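Local coordinates for P43 (Trichuris muris, PDB 6QIX), which is the major secreted protein of this whipworm, tethers to matrix and inhibits the function of interleukin-13, at residues A[69-74]-A[109-114]; A[119-124]-A[164-169]; A[349-352]-A[356-359]; A[291-296]-A[331-336]. All blocks are in the same frame, centred on the assembly; numbering follows the deposited sequence.

Interaction 1: A[69-74]-A[109-114]; sequences KTPPPC and CTLPKL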
loop_
_atom_site.group_PDB
_atom_site.type_symbol
_atom_site.label_atom_id
_atom_site.label_comp_id
_atom_site.label_asym_id
_atom_site.label_seq_id
_atom_site.Cartn_x
_atom_site.Cartn_y
_atom_site.Cartn_z
ATOM N N LYS A 69 17.492 -3.012 -14.228
ATOM C CA LYS A 69 18.136 -1.763 -13.864
ATOM C C LYS A 69 17.087 -0.674 -13.688
ATOM O O LYS A 69 16.051 -0.681 -14.349
ATOM C CB LYS A 69 19.135 -1.358 -14.949
ATOM C CG LYS A 69 20.145 -2.469 -15.302
ATOM C CD LYS A 69 20.744 -2.306 -16.710
ATOM C CE LYS A 69 21.542 -3.547 -17.146
ATOM N NZ LYS A 69 22.725 -3.225 -18.016
ATOM N N THR A 70 17.344 0.234 -12.763
ATOM C CA THR A 70 16.421 1.341 -12.594
ATOM C C THR A 70 16.731 2.410 -13.630
ATOM O O THR A 70 17.890 2.821 -13.765
ATOM C CB THR A 70 16.480 1.946 -11.200
ATOM O OG1 THR A 70 17.698 2.664 -11.037
ATOM C CG2 THR A 70 16.418 0.879 -10.162
ATOM N N PRO A 71 15.751 2.863 -14.395
ATOM C CA PRO A 71 16.054 3.836 -15.464
ATOM C C PRO A 71 16.365 5.191 -14.866
ATOM O O PRO A 71 16.085 5.427 -13.688
ATOM C CB PRO A 71 14.766 3.872 -16.292
ATOM C CG PRO A 71 13.704 3.483 -15.333
ATOM C CD PRO A 71 14.327 2.479 -14.387
ATOM N N PRO A 72 16.896 6.116 -15.655
ATOM C CA PRO A 72 17.226 7.456 -15.131
ATOM C C PRO A 72 15.973 8.261 -14.863
ATOM O O PRO A 72 14.903 7.898 -15.354
ATOM C CB PRO A 72 18.069 8.078 -16.252
ATOM C CG PRO A 72 17.780 7.255 -17.477
ATOM C CD PRO A 72 17.380 5.893 -17.032
ATOM N N PRO A 73 16.082 9.357 -14.092
ATOM C CA PRO A 73 14.913 10.195 -13.809
ATOM C C PRO A 73 14.038 10.419 -15.029
ATOM O O PRO A 73 14.531 10.785 -16.103
ATOM C CB PRO A 73 15.537 11.499 -13.293
ATOM C CG PRO A 73 16.781 11.075 -12.599
ATOM C CD PRO A 73 17.307 9.887 -13.458
ATOM N N CYS A 74 12.731 10.207 -14.857
ATOM C CA CYS A 74 11.801 10.144 -15.978
ATOM C C CYS A 74 10.409 10.545 -15.470
ATOM O O CYS A 74 10.106 10.505 -14.288
ATOM C CB CYS A 74 11.836 8.794 -16.730
ATOM S SG CYS A 74 11.501 7.408 -15.739
ATOM N N CYS A 109 8.678 7.204 -18.555
ATOM C CA CYS A 109 9.349 6.104 -17.875
ATOM C C CYS A 109 9.002 4.790 -18.564
ATOM O O CYS A 109 7.828 4.481 -18.782
ATOM C CB CYS A 109 8.938 6.031 -16.385
ATOM S SG CYS A 109 9.498 7.459 -15.423
ATOM N N THR A 110 10.012 3.974 -18.814
ATOM C CA THR A 110 9.818 2.601 -19.265
ATOM C C THR A 110 10.279 1.662 -18.146
ATOM O O THR A 110 11.459 1.675 -17.775
ATOM C CB THR A 110 10.603 2.319 -20.543
ATOM O OG1 THR A 110 10.156 3.208 -21.587
ATOM C CG2 THR A 110 10.372 0.864 -20.944
ATOM N N LEU A 111 9.363 0.844 -17.644
ATOM C CA LEU A 111 9.584 -0.022 -16.494
ATOM C C LEU A 111 9.113 -1.438 -16.786
ATOM O O LEU A 111 8.221 -1.648 -17.608
ATOM C CB LEU A 111 8.825 0.518 -15.257
ATOM C CG LEU A 111 9.313 1.848 -14.731
ATOM C CD1 LEU A 111 8.322 2.505 -13.784
ATOM C CD2 LEU A 111 10.646 1.602 -14.060
ATOM N N PRO A 112 9.714 -2.443 -16.133
ATOM C CA PRO A 112 9.238 -3.820 -16.318
ATOM C C PRO A 112 7.898 -4.057 -15.650
ATOM O O PRO A 112 7.543 -3.407 -14.652
ATOM C CB PRO A 112 10.326 -4.672 -15.647
ATOM C CG PRO A 112 10.833 -3.787 -14.538
ATOM C CD PRO A 112 10.814 -2.356 -15.148
ATOM N N LYS A 113 7.160 -5.024 -16.182
ATOM C CA LYS A 113 5.987 -5.514 -15.463
ATOM C C LYS A 113 6.414 -6.190 -14.172
ATOM O O LYS A 113 7.419 -6.890 -14.146
ATOM C CB LYS A 113 5.200 -6.493 -16.321
ATOM C CG LYS A 113 4.649 -5.817 -17.575
ATOM C CD LYS A 113 4.294 -6.807 -18.665
ATOM C CE LYS A 113 3.186 -7.721 -18.222
ATOM N NZ LYS A 113 2.477 -8.266 -19.388
ATOM N N LEU A 114 5.626 -5.989 -13.088
ATOM C CA LEU A 114 5.901 -6.634 -11.791
ATOM C C LEU A 114 5.208 -7.989 -11.711
ATOM O O LEU A 114 4.066 -8.131 -12.175
ATOM C CB LEU A 114 5.418 -5.745 -10.628
ATOM C CG LEU A 114 5.970 -4.322 -10.683
ATOM C CD1 LEU A 114 5.323 -3.402 -9.642
ATOM C CD2 LEU A 114 7.472 -4.377 -10.546
#
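Cys-74 and Cys-109 are joined by a disulfide that ties a proline-rich loop to the edge of a small antiparallel sheet. The loop, residues 69-74, lies between helix 39-49 and strand 79-85. Cys-109 opens strand 109-112, an outermost strand whose neighbour in the sheet is strand 163-168. SG of Cys-74 is 2.0 Å from SG of Cys-109, with the C-S-S-C torsion at 111°, a right-handed bridge opened somewhat beyond a right angle. The two backbones come close here, with CA of Cys-74 5.1 Å from CA of Cys-109. Both cysteines are buried. SG of Cys-74 is tucked between its own backbone N and carbonyl carbon (chi1 58°), whereas SG of Cys-109 lies beside the backbone N.

The second point of touch is Pro-71. Its ring packs on strand 109-112 by van der Waals contact. No hydrogen bond crosses between the segments, and the carbonyl of Pro-71 is instead bonded to NE1 of Trp-36. Farther along the strand, OG1 of Thr-110 is bonded to NZ of Lys-165. The side chain of Leu-111 crosses the proline ring at about a right angle and offers one methyl to it. That methyl, Leu-111 CD2, is 3.8 Å from Pro-71 CD, and Pro-71 CG lies 3.8 Å from the carbonyl oxygen of Thr-110.

Interaction 2: A[119-124]-A[164-169]; sequences CGYAFI and CKCCCG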
loop_
_atom_site.group_PDB
_atom_site.type_symbol
_atom_site.label_atom_id
_atom_site.label_comp_id
_atom_site.label_asym_id
_atom_site.label_seq_id
_atom_site.Cartn_x
_atom_site.Cartn_y
_atom_site.Cartn_z
ATOM N N CYS A 119 1.511 -3.649 -14.209
ATOM C CA CYS A 119 2.013 -2.283 -14.095
ATOM C C CYS A 119 1.480 -1.704 -12.784
ATOM O O CYS A 119 0.557 -0.880 -12.735
ATOM C CB CYS A 119 1.639 -1.472 -15.336
ATOM S SG CYS A 119 2.457 -2.195 -16.844
ATOM N N GLY A 120 2.094 -2.145 -11.695
ATOM C CA GLY A 120 1.558 -1.876 -10.373
ATOM C C GLY A 120 2.222 -0.744 -9.616
ATOM O O GLY A 120 2.014 -0.617 -8.408
ATOM N N TYR A 121 2.988 0.110 -10.301
ATOM C CA TYR A 121 3.790 1.108 -9.595
ATOM C C TYR A 121 2.964 2.119 -8.809
ATOM O O TYR A 121 3.484 2.739 -7.871
ATOM C CB TYR A 121 4.671 1.815 -10.605
ATOM C CG TYR A 121 5.649 0.841 -11.208
ATOM C CD1 TYR A 121 6.826 0.557 -10.543
ATOM C CD2 TYR A 121 5.377 0.162 -12.378
ATOM C CE1 TYR A 121 7.729 -0.313 -11.023
ATOM C CE2 TYR A 121 6.321 -0.745 -12.919
ATOM C CZ TYR A 121 7.492 -0.972 -12.229
ATOM O OH TYR A 121 8.424 -1.859 -12.683
ATOM N N ALA A 122 1.698 2.286 -9.139
ATOM C CA ALA A 122 0.880 3.243 -8.395
ATOM C C ALA A 122 0.440 2.756 -7.028
ATOM O O ALA A 122 0.069 3.592 -6.183
ATOM C CB ALA A 122 -0.386 3.611 -9.171
ATOM N N PHE A 123 0.445 1.456 -6.773
ATOM C CA PHE A 123 -0.105 0.983 -5.498
ATOM C C PHE A 123 0.851 0.101 -4.709
ATOM O O PHE A 123 0.496 -0.319 -3.586
ATOM C CB PHE A 123 -1.448 0.257 -5.723
ATOM C CG PHE A 123 -1.410 -0.780 -6.808
ATOM C CD1 PHE A 123 -1.024 -2.078 -6.517
ATOM C CD2 PHE A 123 -1.756 -0.447 -8.111
ATOM C CE1 PHE A 123 -0.956 -3.018 -7.492
ATOM C CE2 PHE A 123 -1.701 -1.392 -9.110
ATOM C CZ PHE A 123 -1.313 -2.691 -8.793
ATOM N N ILE A 124 2.059 -0.177 -5.227
ATOM C CA ILE A 124 3.006 -0.968 -4.422
ATOM C C ILE A 124 3.336 -0.265 -3.099
ATOM O O ILE A 124 3.710 -0.923 -2.104
ATOM C CB ILE A 124 4.292 -1.295 -5.211
ATOM C CG1 ILE A 124 4.969 -0.023 -5.710
ATOM C CG2 ILE A 124 3.962 -2.231 -6.336
ATOM C CD1 ILE A 124 6.116 -0.298 -6.645
ATOM N N CYS A 164 5.903 -1.472 -19.100
ATOM C CA CYS A 164 5.065 -0.431 -18.520
ATOM C C CYS A 164 5.596 0.937 -18.906
ATOM O O CYS A 164 6.804 1.188 -18.823
ATOM C CB CYS A 164 5.005 -0.550 -16.996
ATOM S SG CYS A 164 4.470 -2.204 -16.457
ATOM N N LYS A 165 4.686 1.823 -19.322
ATOM C CA LYS A 165 5.005 3.212 -19.657
ATOM C C LYS A 165 4.315 4.105 -18.644
ATOM O O LYS A 165 3.087 4.030 -18.502
ATOM C CB LYS A 165 4.540 3.581 -21.075
ATOM C CG LYS A 165 5.112 2.622 -22.164
ATOM C CD LYS A 165 6.630 2.789 -22.259
ATOM C CE LYS A 165 7.153 1.865 -23.335
ATOM N NZ LYS A 165 8.534 2.208 -23.770
ATOM N N CYS A 166 5.097 4.909 -17.917
ATOM C CA CYS A 166 4.572 5.601 -16.729
ATOM C C CYS A 166 4.956 7.070 -16.698
ATOM O O CYS A 166 6.071 7.432 -17.080
ATOM C CB CYS A 166 5.073 4.986 -15.451
ATOM S SG CYS A 166 4.718 3.199 -15.239
ATOM N N CYS A 167 4.033 7.902 -16.200
ATOM C CA CYS A 167 4.212 9.325 -15.979
ATOM C C CYS A 167 3.600 9.605 -14.604
ATOM O O CYS A 167 2.759 8.835 -14.148
ATOM C CB CYS A 167 3.494 10.176 -17.056
ATOM S SG CYS A 167 3.874 9.809 -18.728
ATOM N N CYS A 168 3.958 10.727 -13.971
ATOM C CA CYS A 168 3.466 11.017 -12.626
ATOM C C CYS A 168 2.656 12.305 -12.520
ATOM O O CYS A 168 2.803 13.235 -13.324
ATOM C CB CYS A 168 4.628 11.118 -11.616
ATOM S SG CYS A 168 5.400 9.554 -11.205
ATOM N N GLY A 169 1.797 12.324 -11.496
ATOM C CA GLY A 169 1.115 13.550 -11.076
ATOM C C GLY A 169 0.134 14.061 -12.119
ATOM O O GLY A 169 -0.773 13.335 -12.516
#
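Cys-119 and Cys-164 form the tight part of this contact, a disulfide between the loop after strand 109-112 and the central strand 163-168. SG of Cys-119 is 2.0 Å from SG of Cys-164. The C-S-S-C torsion of -87° gives a left-handed bridge near the usual right angle. In both cysteines SG is anti to the carbonyl carbon (chi1 -63° and -55°), which turns the two sulfurs to each other with CA of Cys-119 5.7 Å from CA of Cys-164.

The looser part is round Tyr-121. SG of Cys-164 lies at the ring edge, near its plane, 4.3 Å from CE2 of Tyr-121. SG of Cys-166 comes obliquely to the same ring, 4.2 Å from CD2 of Tyr-121, in a sulfur-aromatic contact. No hydrogen bond crosses between the segments. All four touching residues are buried, so even this looser part is not a solvent side. Beyond Tyr-121 the loop turns away from the strand. There the carbonyl oxygen of Gly-120 accepts from N of Phe-123 and N of Ile-124 and sits over the centre of the Phe-123 ring.

Cys-166 is also bonded to Cys-157 of strand 155-160, which lies beside strand 163-168. Strand 155-160 also packs on Cys-119 and Tyr-121, through Cys-157, while helix 315-325 covers Phe-123.

Interaction 3: A[349-352]-A[356-359]; sequences PNKD and CVVK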
loop_
_atom_site.group_PDB
_atom_site.type_symbol
_atom_site.label_atom_id
_atom_site.label_comp_id
_atom_site.label_asym_id
_atom_site.label_seq_id
_atom_site.Cartn_x
_atom_site.Cartn_y
_atom_site.Cartn_z
ATOM N N PRO A 349 5.922 -13.893 12.051
ATOM C CA PRO A 349 6.206 -14.755 13.213
ATOM C C PRO A 349 7.589 -14.455 13.770
ATOM O O PRO A 349 8.534 -14.177 13.021
ATOM C CB PRO A 349 6.107 -16.180 12.659
ATOM C CG PRO A 349 5.297 -16.058 11.385
ATOM C CD PRO A 349 5.625 -14.673 10.827
ATOM N N ASN A 350 7.704 -14.532 15.106
ATOM C CA ASN A 350 9.007 -14.530 15.758
ATOM C C ASN A 350 9.741 -15.856 15.446
ATOM O O ASN A 350 9.242 -16.731 14.742
ATOM C CB ASN A 350 8.837 -14.267 17.263
ATOM C CG ASN A 350 8.208 -15.418 18.003
ATOM O OD1 ASN A 350 7.833 -16.434 17.414
ATOM N ND2 ASN A 350 8.051 -15.247 19.327
ATOM N N LYS A 351 10.948 -15.997 16.000
ATOM C CA LYS A 351 11.890 -17.021 15.566
ATOM C C LYS A 351 11.384 -18.419 15.865
ATOM O O LYS A 351 11.580 -19.331 15.054
ATOM C CB LYS A 351 13.238 -16.751 16.240
ATOM C CG LYS A 351 14.038 -15.548 15.603
ATOM C CD LYS A 351 13.170 -14.291 15.301
ATOM C CE LYS A 351 12.538 -13.653 16.566
ATOM N NZ LYS A 351 12.210 -12.197 16.361
ATOM N N ASP A 352 10.735 -18.617 17.014
ATOM C CA ASP A 352 10.214 -19.928 17.342
ATOM C C ASP A 352 8.743 -20.101 17.002
ATOM O O ASP A 352 8.185 -21.167 17.283
ATOM C CB ASP A 352 10.507 -20.286 18.806
ATOM C CG ASP A 352 9.813 -19.430 19.814
ATOM O OD1 ASP A 352 9.072 -18.514 19.422
ATOM O OD2 ASP A 352 10.027 -19.709 21.052
ATOM N N CYS A 356 3.743 -12.960 17.365
ATOM C CA CYS A 356 3.847 -12.058 16.225
ATOM C C CYS A 356 4.613 -10.803 16.614
ATOM O O CYS A 356 4.358 -10.201 17.678
ATOM C CB CYS A 356 2.459 -11.665 15.711
ATOM S SG CYS A 356 1.495 -13.047 15.011
ATOM N N VAL A 357 5.537 -10.393 15.736
ATOM C CA VAL A 357 6.393 -9.242 15.975
ATOM C C VAL A 357 6.380 -8.353 14.741
ATOM O O VAL A 357 6.120 -8.823 13.627
ATOM C CB VAL A 357 7.845 -9.655 16.300
ATOM C CG1 VAL A 357 7.889 -10.462 17.537
ATOM C CG2 VAL A 357 8.475 -10.447 15.154
ATOM N N VAL A 358 6.641 -7.053 14.947
ATOM C CA VAL A 358 6.597 -6.102 13.831
ATOM C C VAL A 358 7.823 -6.322 12.969
ATOM O O VAL A 358 8.934 -6.541 13.486
ATOM C CB VAL A 358 6.534 -4.652 14.334
ATOM C CG1 VAL A 358 6.541 -3.677 13.161
ATOM C CG2 VAL A 358 5.281 -4.460 15.168
ATOM N N LYS A 359 7.629 -6.332 11.651
ATOM C CA LYS A 359 8.763 -6.405 10.740
ATOM C C LYS A 359 9.733 -5.239 10.963
ATOM O O LYS A 359 9.325 -4.105 11.249
ATOM C CB LYS A 359 8.251 -6.410 9.312
ATOM C CG LYS A 359 7.572 -7.708 8.882
ATOM C CD LYS A 359 7.170 -7.623 7.386
ATOM C CE LYS A 359 6.213 -8.768 6.997
ATOM N NZ LYS A 359 5.675 -8.595 5.568
#
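Val-357 packs against the backbone and side chain of Asn-350 where strand 347-349 runs into its turn. Pro-349 and Cys-356 are an antiparallel, non-hydrogen-bonded pair, with CA of Pro-349 4.7 Å from CA of Cys-356. Their side chains diverge, and SG of Cys-356 forms a disulfide with Cys-343.

The van der Waals contacts all fall to the two methyls of Val-357. CG1 of Val-357 meets CB of Asn-350 at 3.9 Å. CG2 of Val-357 lies alongside the chain, 4.2 Å from CA of Asn-350 and 4.3 Å from O of Pro-349. The side chain of Lys-351 curls back over this methyl, with its NZ 4.3 Å from CG2 of Val-357. This is contact only, since a methyl offers the ammonium no polar partner.

The polar contacts lie within the turn. OD1 of Asn-350 accepts from N of Thr-354 and, weakly, from N of Ala-355. The amide reaches them because CG is folded back between the backbone N and carbonyl carbon (chi1 70°). OD1 of Asp-352 is bonded to OG1 of Thr-354. The Asn-350 side chain thus ties down the backbone of the connection. The whole is a small beta hairpin, with strands 347-349 and 356-358 as its arms.

Interaction 4: A[291-296]-A[331-336]; sequences AFPRVM and SNCKEV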
loop_
_atom_site.group_PDB
_atom_site.type_symbol
_atom_site.label_atom_id
_atom_site.label_comp_id
_atom_site.label_asym_id
_atom_site.label_seq_id
_atom_site.Cartn_x
_atom_site.Cartn_y
_atom_site.Cartn_z
ATOM N N ALA A 291 3.009 -22.875 2.494
ATOM C CA ALA A 291 3.057 -21.922 1.412
ATOM C C ALA A 291 1.685 -21.473 0.934
ATOM O O ALA A 291 1.610 -20.500 0.182
ATOM C CB ALA A 291 3.822 -22.566 0.266
ATOM N N PHE A 292 0.600 -22.144 1.318
ATOM C CA PHE A 292 -0.656 -21.891 0.622
ATOM C C PHE A 292 -1.156 -20.456 0.768
ATOM O O PHE A 292 -1.807 -19.971 -0.173
ATOM C CB PHE A 292 -1.742 -22.886 1.068
ATOM C CG PHE A 292 -2.011 -22.897 2.542
ATOM C CD1 PHE A 292 -3.070 -22.182 3.083
ATOM C CD2 PHE A 292 -1.225 -23.653 3.385
ATOM C CE1 PHE A 292 -3.315 -22.209 4.466
ATOM C CE2 PHE A 292 -1.464 -23.683 4.757
ATOM C CZ PHE A 292 -2.514 -22.944 5.283
ATOM N N PRO A 293 -0.888 -19.727 1.852
ATOM C CA PRO A 293 -1.330 -18.316 1.860
ATOM C C PRO A 293 -0.717 -17.498 0.734
ATOM O O PRO A 293 -1.419 -16.750 0.045
ATOM C CB PRO A 293 -0.892 -17.821 3.235
ATOM C CG PRO A 293 -0.716 -19.081 4.067
ATOM C CD PRO A 293 -0.228 -20.125 3.117
ATOM N N ARG A 294 0.591 -17.619 0.510
ATOM C CA ARG A 294 1.212 -16.856 -0.569
ATOM C C ARG A 294 0.658 -17.279 -1.929
ATOM O O ARG A 294 0.357 -16.430 -2.794
ATOM C CB ARG A 294 2.727 -17.023 -0.525
ATOM C CG ARG A 294 3.460 -16.182 -1.559
ATOM C CD ARG A 294 4.227 -17.045 -2.562
ATOM N NE ARG A 294 5.263 -17.858 -1.926
ATOM C CZ ARG A 294 5.451 -19.159 -2.153
ATOM N NH1 ARG A 294 4.668 -19.822 -3.003
ATOM N NH2 ARG A 294 6.427 -19.802 -1.524
ATOM N N VAL A 295 0.529 -18.587 -2.143
ATOM C CA VAL A 295 -0.023 -19.083 -3.398
ATOM C C VAL A 295 -1.393 -18.481 -3.646
ATOM O O VAL A 295 -1.714 -18.057 -4.776
ATOM C CB VAL A 295 -0.092 -20.618 -3.398
ATOM C CG1 VAL A 295 -0.787 -21.089 -4.644
ATOM C CG2 VAL A 295 1.318 -21.199 -3.261
ATOM N N MET A 296 -2.228 -18.429 -2.599
ATOM C CA MET A 296 -3.569 -17.877 -2.766
ATOM C C MET A 296 -3.516 -16.393 -3.100
ATOM O O MET A 296 -4.306 -15.896 -3.912
ATOM C CB MET A 296 -4.396 -18.088 -1.496
ATOM C CG MET A 296 -4.636 -19.528 -1.131
ATOM S SD MET A 296 -4.780 -19.623 0.664
ATOM C CE MET A 296 -6.485 -19.416 0.936
ATOM N N SER A 331 -0.214 -12.903 4.701
ATOM C CA SER A 331 0.367 -13.704 5.765
ATOM C C SER A 331 1.822 -14.086 5.468
ATOM O O SER A 331 2.245 -14.260 4.312
ATOM C CB SER A 331 -0.452 -14.980 5.966
ATOM O OG SER A 331 -0.490 -15.678 4.751
ATOM N N ASN A 332 2.570 -14.268 6.544
ATOM C CA ASN A 332 3.833 -14.985 6.534
ATOM C C ASN A 332 3.708 -16.071 7.589
ATOM O O ASN A 332 3.211 -15.804 8.698
ATOM C CB ASN A 332 5.001 -14.075 6.877
ATOM C CG ASN A 332 4.854 -12.690 6.269
ATOM O OD1 ASN A 332 5.332 -12.442 5.160
ATOM N ND2 ASN A 332 4.165 -11.774 7.006
ATOM N N CYS A 333 4.152 -17.284 7.258
ATOM C CA CYS A 333 4.042 -18.403 8.180
ATOM C C CYS A 333 5.391 -19.086 8.387
ATOM O O CYS A 333 6.246 -19.103 7.498
ATOM C CB CYS A 333 3.057 -19.476 7.669
ATOM S SG CYS A 333 1.415 -18.919 7.219
ATOM N N LYS A 334 5.579 -19.609 9.591
ATOM C CA LYS A 334 6.640 -20.550 9.904
ATOM C C LYS A 334 6.022 -21.913 10.149
ATOM O O LYS A 334 5.005 -22.036 10.838
ATOM C CB LYS A 334 7.429 -20.117 11.140
ATOM C CG LYS A 334 8.343 -18.963 10.905
ATOM C CD LYS A 334 9.343 -18.825 12.050
ATOM C CE LYS A 334 10.482 -17.920 11.594
ATOM N NZ LYS A 334 11.265 -18.543 10.478
ATOM N N GLU A 335 6.661 -22.953 9.624
ATOM C CA GLU A 335 6.229 -24.316 9.895
ATOM C C GLU A 335 6.813 -24.748 11.236
ATOM O O GLU A 335 8.028 -24.677 11.421
ATOM C CB GLU A 335 6.711 -25.246 8.774
ATOM C CG GLU A 335 6.095 -26.627 8.829
ATOM C CD GLU A 335 6.444 -27.484 7.643
ATOM O OE1 GLU A 335 6.557 -26.966 6.516
ATOM O OE2 GLU A 335 6.557 -28.693 7.850
ATOM N N VAL A 336 5.957 -25.123 12.192
ATOM C CA VAL A 336 6.405 -25.522 13.522
ATOM C C VAL A 336 5.745 -26.852 13.820
ATOM O O VAL A 336 4.517 -26.939 13.942
ATOM C CB VAL A 336 6.087 -24.479 14.611
ATOM C CG1 VAL A 336 6.629 -25.010 15.942
ATOM C CG2 VAL A 336 6.721 -23.138 14.253
#
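The start of helix 292-310 sits against strand 331-336, an outermost strand of a three-stranded antiparallel sheet, with CA of Pro-293 6.3 Å from CA of Ser-331. This is a helix-on-sheet contact at the surface, made here by the first turn of the helix. Within that turn N of Val-295 bonds O of Ala-291, and N of Met-296 bonds O of Phe-292 at 2.9 Å. Pro-293 has no backbone N-H, which costs nothing in a first turn, where N-H groups have no helical acceptor. The strand keeps its own pairing with strand 339-344, through Asn-332 with Cys-343 and Lys-334 with Lys-341. No hydrogen bond joins the two segments.

Pro-293 carries the helix side of the contact. Ser-331 and Cys-333, two apart in the strand, both point to the helix, while Asn-332 between them points away and packs on Pro-349. The ring of Pro-293 lies over these two residues. The modelled gap between Pro-293 and the Ser-331 hydroxyl is too short to be trusted. The backbone carbonyl of Ser-331 is bonded to a hexaethylene glycol molecule, probably from the crystallisation liquor.

Within the helix start, CD of Pro-293 lies 3.3 Å above the ring plane of Phe-292, its neighbour in the chain, offset toward the rim. SD of Met-296 lies at the edge of that ring, in its plane. Cys-333 is bonded to Cys-342 in strand 339-344. Its sulfur still presents a flank to the proline, with SG of Cys-333 3.8 Å from CG of Pro-293.

How the interactions relate
The contacts fall into two pairs. Interactions 1 and 2 have centres 10 Å apart and share a sheet, through strands 109-112 and 163-168. O of Leu-111 probably accepts a hydrogen bond from N of Cys-164 at 2.8 Å, and O of Pro-112 probably accepts one from OH of Tyr-121 at 2.7 Å. The side chains of Leu-111 and Tyr-121 are each about 4 Å from a bound acetate, probably from the crystallisation liquor. Interactions 3 and 4 have centres 14 Å apart, and CD of Pro-349 packs on O of Asn-332 at 3.4 Å. The pairs do not touch, with centres 28 to 34 Å apart. The side chain of Pro-293 is about 9 Å from a protein-attached N-acetylglucosamine, which marks no pocket.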